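Branched-chain-amino-acid aminotransferase (Pseudomonas aeruginosa, PDB 6NST) probably catalyses the pyridoxal-phosphate-dependent transfer of the amino group between leucine, isoleucine or valine and 2-oxoglutarate. Local coordinates at residues Pro100-Gly105 against Val118-Ala123; Met156-Ser161 against Pro211-Cys216; Tyr44-Gly49 against Glu301-Val306. The protein carries 1 engineered substitution. All coordinates share one frame; numbering follows the deposited sequence.

Interaction 1: residues Pro100-Gly105 against Val118-Ala123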
loop_
_atom_site.group_PDB
_atom_site.type_symbol
_atom_site.label_atom_id
_atom_site.label_comp_id
_atom_site.label_asym_id
_atom_site.label_seq_id
_atom_site.Cartn_x
_atom_site.Cartn_y
_atom_site.Cartn_z
ATOM N N PRO A 100 34.052 -8.274 7.491
ATOM C CA PRO A 100 33.913 -7.711 8.838
ATOM C C PRO A 100 32.481 -7.909 9.311
ATOM O O PRO A 100 31.532 -7.660 8.566
ATOM C CB PRO A 100 34.250 -6.226 8.651
ATOM C CG PRO A 100 34.811 -6.103 7.253
ATOM C CD PRO A 100 34.196 -7.221 6.471
ATOM N N MET A 101 32.328 -8.374 10.547
ATOM C CA MET A 101 31.003 -8.713 11.048
ATOM C C MET A 101 30.921 -8.399 12.533
ATOM O O MET A 101 31.789 -8.809 13.310
ATOM C CB MET A 101 30.678 -10.188 10.782
ATOM C CG MET A 101 29.197 -10.522 10.850
ATOM S SD MET A 101 28.669 -11.054 12.486
ATOM C CE MET A 101 29.305 -12.729 12.510
ATOM N N VAL A 102 29.877 -7.665 12.909
ATOM C CA VAL A 102 29.616 -7.257 14.285
ATOM C C VAL A 102 28.377 -8.000 14.762
ATOM O O VAL A 102 27.348 -7.995 14.076
ATOM C CB VAL A 102 29.422 -5.734 14.381
ATOM C CG1 VAL A 102 29.056 -5.321 15.792
ATOM C CG2 VAL A 102 30.669 -5.002 13.902
ATOM N N PHE A 103 28.471 -8.645 15.926
ATOM C CA PHE A 103 27.366 -9.472 16.393
ATOM C C PHE A 103 27.306 -9.482 17.915
ATOM O O PHE A 103 28.320 -9.309 18.595
ATOM C CB PHE A 103 27.469 -10.912 15.859
ATOM C CG PHE A 103 28.653 -11.686 16.377
ATOM C CD1 PHE A 103 28.520 -12.544 17.459
ATOM C CD2 PHE A 103 29.893 -11.581 15.763
ATOM C CE1 PHE A 103 29.601 -13.268 17.929
ATOM C CE2 PHE A 103 30.978 -12.303 16.228
ATOM C CZ PHE A 103 30.832 -13.150 17.312
ATOM N N TYR A 104 26.096 -9.683 18.436
ATOM C CA TYR A 104 25.895 -9.834 19.870
ATOM C C TYR A 104 26.341 -11.217 20.324
ATOM O O TYR A 104 26.178 -12.206 19.610
ATOM C CB TYR A 104 24.424 -9.621 20.232
ATOM C CG TYR A 104 23.995 -8.172 20.293
ATOM C CD1 TYR A 104 24.824 -7.202 20.842
ATOM C CD2 TYR A 104 22.759 -7.775 19.799
ATOM C CE1 TYR A 104 24.431 -5.876 20.900
ATOM C CE2 TYR A 104 22.358 -6.452 19.852
ATOM C CZ TYR A 104 23.197 -5.507 20.402
ATOM O OH TYR A 104 22.803 -4.190 20.456
ATOM N N GLY A 105 26.897 -11.283 21.531
ATOM C CA GLY A 105 27.459 -12.514 22.047
ATOM C C GLY A 105 26.415 -13.424 22.662
ATOM O O GLY A 105 25.208 -13.255 22.474
ATOM N N VAL A 118 29.007 -7.111 22.609
ATOM C CA VAL A 118 29.241 -6.963 21.178
ATOM C C VAL A 118 30.594 -7.569 20.839
ATOM O O VAL A 118 31.614 -7.210 21.441
ATOM C CB VAL A 118 29.183 -5.486 20.756
ATOM C CG1 VAL A 118 29.459 -5.352 19.274
ATOM C CG2 VAL A 118 27.830 -4.883 21.105
ATOM N N HIS A 119 30.602 -8.493 19.881
ATOM C CA HIS A 119 31.820 -9.108 19.375
ATOM C C HIS A 119 32.030 -8.704 17.922
ATOM O O HIS A 119 31.073 -8.412 17.199
ATOM C CB HIS A 119 31.758 -10.633 19.486
ATOM C CG HIS A 119 31.568 -11.129 20.886
ATOM N ND1 HIS A 119 32.563 -11.773 21.589
ATOM C CD2 HIS A 119 30.498 -11.073 21.715
ATOM C CE1 HIS A 119 32.114 -12.094 22.789
ATOM N NE2 HIS A 119 30.864 -11.680 22.891
ATOM N N VAL A 120 33.292 -8.692 17.495
ATOM C CA VAL A 120 33.657 -8.300 16.137
ATOM C C VAL A 120 34.629 -9.332 15.581
ATOM O O VAL A 120 35.599 -9.699 16.252
ATOM C CB VAL A 120 34.289 -6.894 16.097
ATOM C CG1 VAL A 120 34.668 -6.521 14.675
ATOM C CG2 VAL A 120 33.342 -5.863 16.691
ATOM N N ILE A 121 34.376 -9.795 14.356
ATOM C CA ILE A 121 35.283 -10.706 13.665
ATOM C C ILE A 121 35.534 -10.185 12.259
ATOM O O ILE A 121 34.653 -9.600 11.622
ATOM C CB ILE A 121 34.743 -12.155 13.610
ATOM C CG1 ILE A 121 33.337 -12.192 12.992
ATOM C CG2 ILE A 121 34.760 -12.777 14.986
ATOM C CD1 ILE A 121 33.317 -12.665 11.544
ATOM N N ILE A 122 36.763 -10.384 11.783
ATOM C CA ILE A 122 37.127 -9.978 10.430
ATOM C C ILE A 122 37.877 -11.123 9.765
ATOM O O ILE A 122 39.062 -11.347 10.038
ATOM C CB ILE A 122 37.973 -8.691 10.415
ATOM C CG1 ILE A 122 37.242 -7.570 11.162
ATOM C CG2 ILE A 122 38.264 -8.266 8.981
ATOM C CD1 ILE A 122 38.017 -6.287 11.256
ATOM N N ALA A 123 37.195 -11.841 8.876
ATOM C CA ALA A 123 37.763 -12.977 8.167
ATOM C C ALA A 123 38.019 -12.606 6.712
ATOM O O ALA A 123 37.226 -11.886 6.098
ATOM C CB ALA A 123 36.831 -14.189 8.240
#
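The carbonyl oxygen of M101 is gripped twice: the N-H of I121 meets it almost straight, at 169° with I121 N to M101 O 3.0 Å, and the CA-H of V120 adds a weaker contact. The bond is answered by M101 N to I121 O, and two residues on the exchange repeats between F103 and H119, where H119 N to F103 O is the shortest at 2.7 Å. M101-I121 and F103-H119 are thus the hydrogen-bonded pairs of an antiparallel strand couple, 96-104 beside 118-126, central in a seven-stranded sheet. One face of this sheet carries P100, V102, Y104, V118, V120 and I122, with helix 77-89 packed against the two last named. V118 spreads its branches here, CG1 to CG1 of V102 at 3.5 Å and CG2 to the edge of the Y104 ring at CE1, also 3.5 Å. The other face is turned toward a second subunit. On it F103 holds CG between its backbone N and carbonyl carbon (chi1 66°), which swings the ring across the neighbouring strand until H119 CB lies over its face, 3.8 Å from the F103 ring centroid. The imidazole itself has slid past, nearly parallel to the phenyl ring but barely overlapping it. D13 holds H119 ND1, whereas NE2 is buried without a partner in the model. I121 brings CG1 to the edge of the F103 ring and lays CD1 against M101 CB at 3.7 Å. H31 of the second subunit meets the F103 ring edge-to-face.

Interaction 2: residues Met156-Ser161 against Pro211-Cys216; sequences MTRAKS and PEVTAC
An arginine reaching into a cup of backbone carbonyls carries most of this buried contact between two loops, one leading from strand 140-145 to helix 166-177, the other from strand 207-210 to helix 220-231. R158 keeps CG beside its backbone N and bends at chi2 (-47°), then runs straight, so that its guanidinium enters the 211-216 loop end on. NH1 lies 2.6 Å from C216 O, which sits at the edge of the group near its plane, but the angle there is poor for a hydrogen bond. NH2 lies 2.5 Å from both V213 O and T214 O, the latter at a poor angle. V213 and T214 are poorly ordered, so these very short distances carry little weight; the clustered carbonyl dipoles may still steady the positive charge. V213 CG1 covers one face of the guanidinium, 3.3 Å from R158 NH1, and T157 OG1 lies above the rim of the opposite face. In this class-IV aminotransferase the 156-161 loop also carries K160, by similarity the lysine that bears pyridoxal phosphate, here without cofactor. A type I turn closed by A159 N to M156 O (3.1 Å) places T157 and R158 on the side of the partner loop, where T157 CG2 touches A215 O at 3.7 Å. That loop folds through an inverse gamma turn centred on V213, and T214 OG1 bonds back to E212 O from above the carbonyl plane. D244 of a third subunit accepts a hydrogen bond from R158 N.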
loop_
_atom_site.group_PDB
_atom_site.type_symbol
_atom_site.label_atom_id
_atom_site.label_comp_id
_atom_site.label_asym_id
_atom_site.label_seq_id
_atom_site.Cartn_x
_atom_site.Cartn_y
_atom_site.Cartn_z
ATOM N N MET A 156 15.671 -1.758 8.220
ATOM C CA MET A 156 16.473 -0.551 8.049
ATOM C C MET A 156 17.324 -0.720 6.797
ATOM O O MET A 156 18.407 -1.308 6.838
ATOM C CB MET A 156 17.309 -0.301 9.296
ATOM C CG MET A 156 16.472 -0.162 10.571
ATOM S SD MET A 156 15.328 1.245 10.546
ATOM C CE MET A 156 13.775 0.461 10.105
ATOM N N THR A 157 16.827 -0.190 5.674
ATOM C CA THR A 157 17.405 -0.465 4.366
ATOM C C THR A 157 18.763 0.194 4.154
ATOM O O THR A 157 19.461 -0.171 3.201
ATOM C CB THR A 157 16.438 -0.024 3.264
ATOM O OG1 THR A 157 16.133 1.368 3.414
ATOM C CG2 THR A 157 15.145 -0.831 3.337
ATOM N N ARG A 158 19.156 1.142 5.005
ATOM C CA ARG A 158 20.479 1.748 4.902
ATOM C C ARG A 158 21.542 0.984 5.676
ATOM O O ARG A 158 22.736 1.229 5.469
ATOM C CB ARG A 158 20.451 3.198 5.400
ATOM C CG ARG A 158 19.400 4.068 4.734
ATOM C CD ARG A 158 19.412 3.890 3.225
ATOM N NE ARG A 158 18.366 4.675 2.578
ATOM C CZ ARG A 158 17.922 4.453 1.346
ATOM N NH1 ARG A 158 18.427 3.459 0.628
ATOM N NH2 ARG A 158 16.966 5.218 0.837
ATOM N N ALA A 159 21.142 0.084 6.566
ATOM C CA ALA A 159 22.078 -0.736 7.316
ATOM C C ALA A 159 22.243 -2.083 6.628
ATOM O O ALA A 159 21.287 -2.634 6.076
ATOM C CB ALA A 159 21.604 -0.939 8.756
ATOM N N LYS A 160 23.468 -2.604 6.654
ATOM C CA LYS A 160 23.764 -3.923 6.102
ATOM C C LYS A 160 23.736 -4.911 7.265
ATOM O O LYS A 160 24.758 -5.260 7.855
ATOM C CB LYS A 160 25.105 -3.909 5.373
ATOM C CG LYS A 160 25.362 -5.127 4.506
ATOM C CD LYS A 160 26.584 -4.925 3.620
ATOM C CE LYS A 160 26.783 -6.108 2.685
ATOM N NZ LYS A 160 27.921 -5.902 1.748
ATOM N N SER A 161 22.529 -5.352 7.603
ATOM C CA SER A 161 22.285 -6.190 8.770
ATOM C C SER A 161 22.225 -7.665 8.385
ATOM O O SER A 161 21.822 -8.022 7.275
ATOM C CB SER A 161 20.987 -5.783 9.471
ATOM O OG SER A 161 19.880 -5.869 8.594
ATOM N N PRO A 211 17.870 3.183 -10.057
ATOM C CA PRO A 211 16.894 3.542 -9.022
ATOM C C PRO A 211 17.506 4.482 -7.996
ATOM O O PRO A 211 18.648 4.306 -7.567
ATOM C CB PRO A 211 16.522 2.192 -8.397
ATOM C CG PRO A 211 16.831 1.186 -9.458
ATOM C CD PRO A 211 18.028 1.723 -10.186
ATOM N N GLU A 212 16.737 5.502 -7.625
ATOM C CA GLU A 212 17.179 6.430 -6.596
ATOM C C GLU A 212 17.344 5.702 -5.266
ATOM O O GLU A 212 16.684 4.693 -4.999
ATOM C CB GLU A 212 16.178 7.578 -6.459
ATOM C CG GLU A 212 14.869 7.327 -7.195
ATOM C CD GLU A 212 13.858 8.441 -7.002
ATOM O OE1 GLU A 212 14.220 9.619 -7.202
ATOM O OE2 GLU A 212 12.700 8.134 -6.647
ATOM N N VAL A 213 18.248 6.214 -4.432
ATOM C CA VAL A 213 18.527 5.616 -3.130
ATOM C C VAL A 213 17.262 5.674 -2.286
ATOM O O VAL A 213 17.149 6.490 -1.363
ATOM C CB VAL A 213 19.701 6.321 -2.430
ATOM C CG1 VAL A 213 20.230 5.466 -1.287
ATOM C CG2 VAL A 213 20.804 6.630 -3.428
ATOM N N THR A 214 16.303 4.804 -2.599
ATOM C CA THR A 214 14.981 4.848 -1.989
ATOM C C THR A 214 14.805 3.688 -1.019
ATOM O O THR A 214 14.979 3.848 0.193
ATOM C CB THR A 214 13.902 4.810 -3.073
ATOM O OG1 THR A 214 14.395 5.450 -4.257
ATOM C CG2 THR A 214 12.662 5.539 -2.613
ATOM N N ALA A 215 14.464 2.514 -1.544
ATOM C CA ALA A 215 14.342 1.305 -0.744
ATOM C C ALA A 215 15.466 0.311 -1.004
ATOM O O ALA A 215 15.494 -0.752 -0.372
ATOM C CB ALA A 215 12.985 0.640 -0.997
ATOM N N CYS A 216 16.386 0.623 -1.914
ATOM C CA CYS A 216 17.534 -0.226 -2.186
ATOM C C CYS A 216 18.721 0.196 -1.323
ATOM O O CYS A 216 18.702 1.232 -0.654
ATOM C CB CYS A 216 17.903 -0.172 -3.669
ATOM S SG CYS A 216 18.510 1.439 -4.233
#

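Interaction 3: residues Tyr44-Gly49 against Glu301-Val306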
loop_
_atom_site.group_PDB
_atom_site.type_symbol
_atom_site.label_atom_id
_atom_site.label_comp_id
_atom_site.label_asym_id
_atom_site.label_seq_id
_atom_site.Cartn_x
_atom_site.Cartn_y
_atom_site.Cartn_z
ATOM N N TYR A 44 42.497 -6.124 -3.739
ATOM C CA TYR A 44 42.951 -6.410 -5.090
ATOM C C TYR A 44 44.470 -6.368 -5.175
ATOM O O TYR A 44 45.150 -5.733 -4.364
ATOM C CB TYR A 44 42.356 -5.419 -6.095
ATOM C CG TYR A 44 40.888 -5.629 -6.359
ATOM C CD1 TYR A 44 40.462 -6.493 -7.358
ATOM C CD2 TYR A 44 39.927 -4.963 -5.613
ATOM C CE1 TYR A 44 39.121 -6.688 -7.604
ATOM C CE2 TYR A 44 38.582 -5.152 -5.856
ATOM C CZ TYR A 44 38.184 -6.017 -6.850
ATOM O OH TYR A 44 36.841 -6.210 -7.092
ATOM N N ASP A 45 44.992 -7.062 -6.183
ATOM C CA ASP A 45 46.418 -7.053 -6.489
ATOM C C ASP A 45 46.722 -5.824 -7.339
ATOM O O ASP A 45 46.341 -5.765 -8.514
ATOM C CB ASP A 45 46.807 -8.340 -7.210
ATOM C CG ASP A 45 48.290 -8.419 -7.508
ATOM O OD1 ASP A 45 49.075 -7.685 -6.873
ATOM O OD2 ASP A 45 48.670 -9.217 -8.389
ATOM N N THR A 46 47.398 -4.844 -6.752
ATOM C CA THR A 46 47.741 -3.598 -7.418
ATOM C C THR A 46 49.245 -3.511 -7.655
ATOM O O THR A 46 50.024 -4.223 -7.014
ATOM C CB THR A 46 47.288 -2.394 -6.584
ATOM O OG1 THR A 46 48.218 -2.180 -5.516
ATOM C CG2 THR A 46 45.903 -2.636 -6.008
ATOM N N PRO A 47 49.688 -2.653 -8.581
ATOM C CA PRO A 47 51.138 -2.491 -8.784
ATOM C C PRO A 47 51.888 -2.098 -7.523
ATOM O O PRO A 47 53.065 -2.450 -7.379
ATOM C CB PRO A 47 51.218 -1.395 -9.855
ATOM C CG PRO A 47 49.936 -1.519 -10.604
ATOM C CD PRO A 47 48.907 -1.902 -9.582
ATOM N N GLN A 48 51.241 -1.383 -6.603
ATOM C CA GLN A 48 51.857 -1.007 -5.337
ATOM C C GLN A 48 51.745 -2.095 -4.275
ATOM O O GLN A 48 52.306 -1.933 -3.185
ATOM C CB GLN A 48 51.224 0.286 -4.812
ATOM C CG GLN A 48 51.141 1.402 -5.840
ATOM C CD GLN A 48 52.496 1.796 -6.388
ATOM O OE1 GLN A 48 52.907 1.332 -7.452
ATOM N NE2 GLN A 48 53.200 2.657 -5.662
ATOM N N GLY A 49 51.044 -3.184 -4.557
ATOM C CA GLY A 49 50.831 -4.254 -3.605
ATOM C C GLY A 49 49.354 -4.529 -3.400
ATOM O O GLY A 49 48.482 -3.865 -3.955
ATOM N N GLU A 301 43.462 7.489 -2.542
ATOM C CA GLU A 301 42.870 7.280 -1.227
ATOM C C GLU A 301 41.880 6.124 -1.204
ATOM O O GLU A 301 41.497 5.681 -0.116
ATOM C CB GLU A 301 42.181 8.561 -0.747
ATOM C CG GLU A 301 40.944 8.960 -1.547
ATOM C CD GLU A 301 41.275 9.591 -2.889
ATOM O OE1 GLU A 301 42.473 9.822 -3.164
ATOM O OE2 GLU A 301 40.336 9.855 -3.669
ATOM N N TRP A 302 41.460 5.625 -2.364
ATOM C CA TRP A 302 40.541 4.498 -2.436
ATOM C C TRP A 302 41.254 3.152 -2.464
ATOM O O TRP A 302 40.586 2.114 -2.470
ATOM C CB TRP A 302 39.637 4.635 -3.669
ATOM C CG TRP A 302 38.604 5.719 -3.535
ATOM C CD1 TRP A 302 38.387 6.515 -2.445
ATOM C CD2 TRP A 302 37.645 6.121 -4.521
ATOM N NE1 TRP A 302 37.355 7.387 -2.692
ATOM C CE2 TRP A 302 36.882 7.166 -3.960
ATOM C CE3 TRP A 302 37.358 5.700 -5.824
ATOM C CZ2 TRP A 302 35.851 7.795 -4.657
ATOM C CZ3 TRP A 302 36.334 6.328 -6.514
ATOM C CH2 TRP A 302 35.593 7.363 -5.928
ATOM N N ARG A 303 42.585 3.139 -2.476
ATOM C CA ARG A 303 43.372 1.908 -2.454
ATOM C C ARG A 303 44.321 1.976 -1.262
ATOM O O ARG A 303 45.327 2.690 -1.298
ATOM C CB ARG A 303 44.132 1.716 -3.763
ATOM C CG ARG A 303 43.239 1.489 -4.969
ATOM C CD ARG A 303 44.061 1.362 -6.239
ATOM N NE ARG A 303 44.806 2.584 -6.522
ATOM C CZ ARG A 303 44.320 3.610 -7.212
ATOM N NH1 ARG A 303 43.087 3.560 -7.695
ATOM N NH2 ARG A 303 45.069 4.686 -7.420
ATOM N N THR A 304 44.000 1.231 -0.207
ATOM C CA THR A 304 44.789 1.220 1.020
ATOM C C THR A 304 45.669 -0.025 1.018
ATOM O O THR A 304 45.163 -1.149 1.108
ATOM C CB THR A 304 43.882 1.257 2.249
ATOM O OG1 THR A 304 43.097 2.455 2.225
ATOM C CG2 THR A 304 44.709 1.227 3.526
ATOM N N LEU A 305 46.981 0.180 0.909
ATOM C CA LEU A 305 47.922 -0.932 0.905
ATOM C C LEU A 305 47.788 -1.757 2.178
ATOM O O LEU A 305 47.530 -1.226 3.263
ATOM C CB LEU A 305 49.356 -0.415 0.763
ATOM C CG LEU A 305 49.703 0.239 -0.574
ATOM C CD1 LEU A 305 51.153 0.704 -0.589
ATOM C CD2 LEU A 305 49.432 -0.725 -1.715
ATOM N N VAL A 306 47.962 -3.066 2.035
ATOM C CA VAL A 306 47.790 -3.989 3.153
ATOM C C VAL A 306 49.095 -4.195 3.914
ATOM O O VAL A 306 49.099 -4.244 5.146
ATOM C CB VAL A 306 47.213 -5.320 2.631
ATOM C CG1 VAL A 306 47.199 -6.359 3.720
ATOM C CG2 VAL A 306 45.807 -5.107 2.090
#
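L305 makes most of this surface contact with one methyl. Its CD2 rests 3.4 Å from Q48 O and 3.7 Å from Q48 CB, so the branch touches the backbone and the root of the glutamine while the amide end leads off elsewhere. With CG beside the backbone N (chi1 -67°) and CD1 extended, CD2 is the branch turned to the 44-49 segment; it also comes within 4.2 Å of T46 OG1. A looser touch joins T46 CG2 to R303 CD at 4.4 Å.

Behind this first shell stands a tight beta hairpin. T46 and G49 close a type I turn over P47 and Q48 with bonds in both directions, G49 N to T46 O at 2.9 Å and T46 N to G49 O at 3.2 Å. The T46 hydroxyl adds a very short bond along a lone pair of G49 O (2.3 Å from OG1), so that oxygen is held by two donors of one residue and the threonine side chain is fixed in rotation. G49 has a phi of 124°, where a beta carbon would press on the carbonyl of Q48. R303 is held at its far end, NH1 donating to the carbonyls of A298 and L291.

Strand 51-53 lies between the partners: T46 and R303 both touch A51, while T304 and V306 bond by their backbones to I52 and T50. Strand 303-305 is one of the two edge strands of the sheet within this chain, with helix 77-89 against T304 and V306 and helix 279-292 against W302 and Y44.

Interactions 1 and 3 belong to one antiparallel sheet, since strand 96-104 neighbours strand 36-46, yet their centres lie about 25 Å apart, one near the middle of the strand order and the other at its outer margin. Interaction 2 joins loops instead and lies across the chain's centre from interaction 3, their centres about 28 Å apart. Interaction 2 carries K160, the lysine expected to bind the cofactor, and interaction 1 comes close to it: the side chain of P100 is about 8 Å from that of K160. Interaction 3 lies away from this site. Both 1 and 2 touch the second subunit, whereas no other chain of the assembly touches interaction 3, which, along the sequence, encloses the other two.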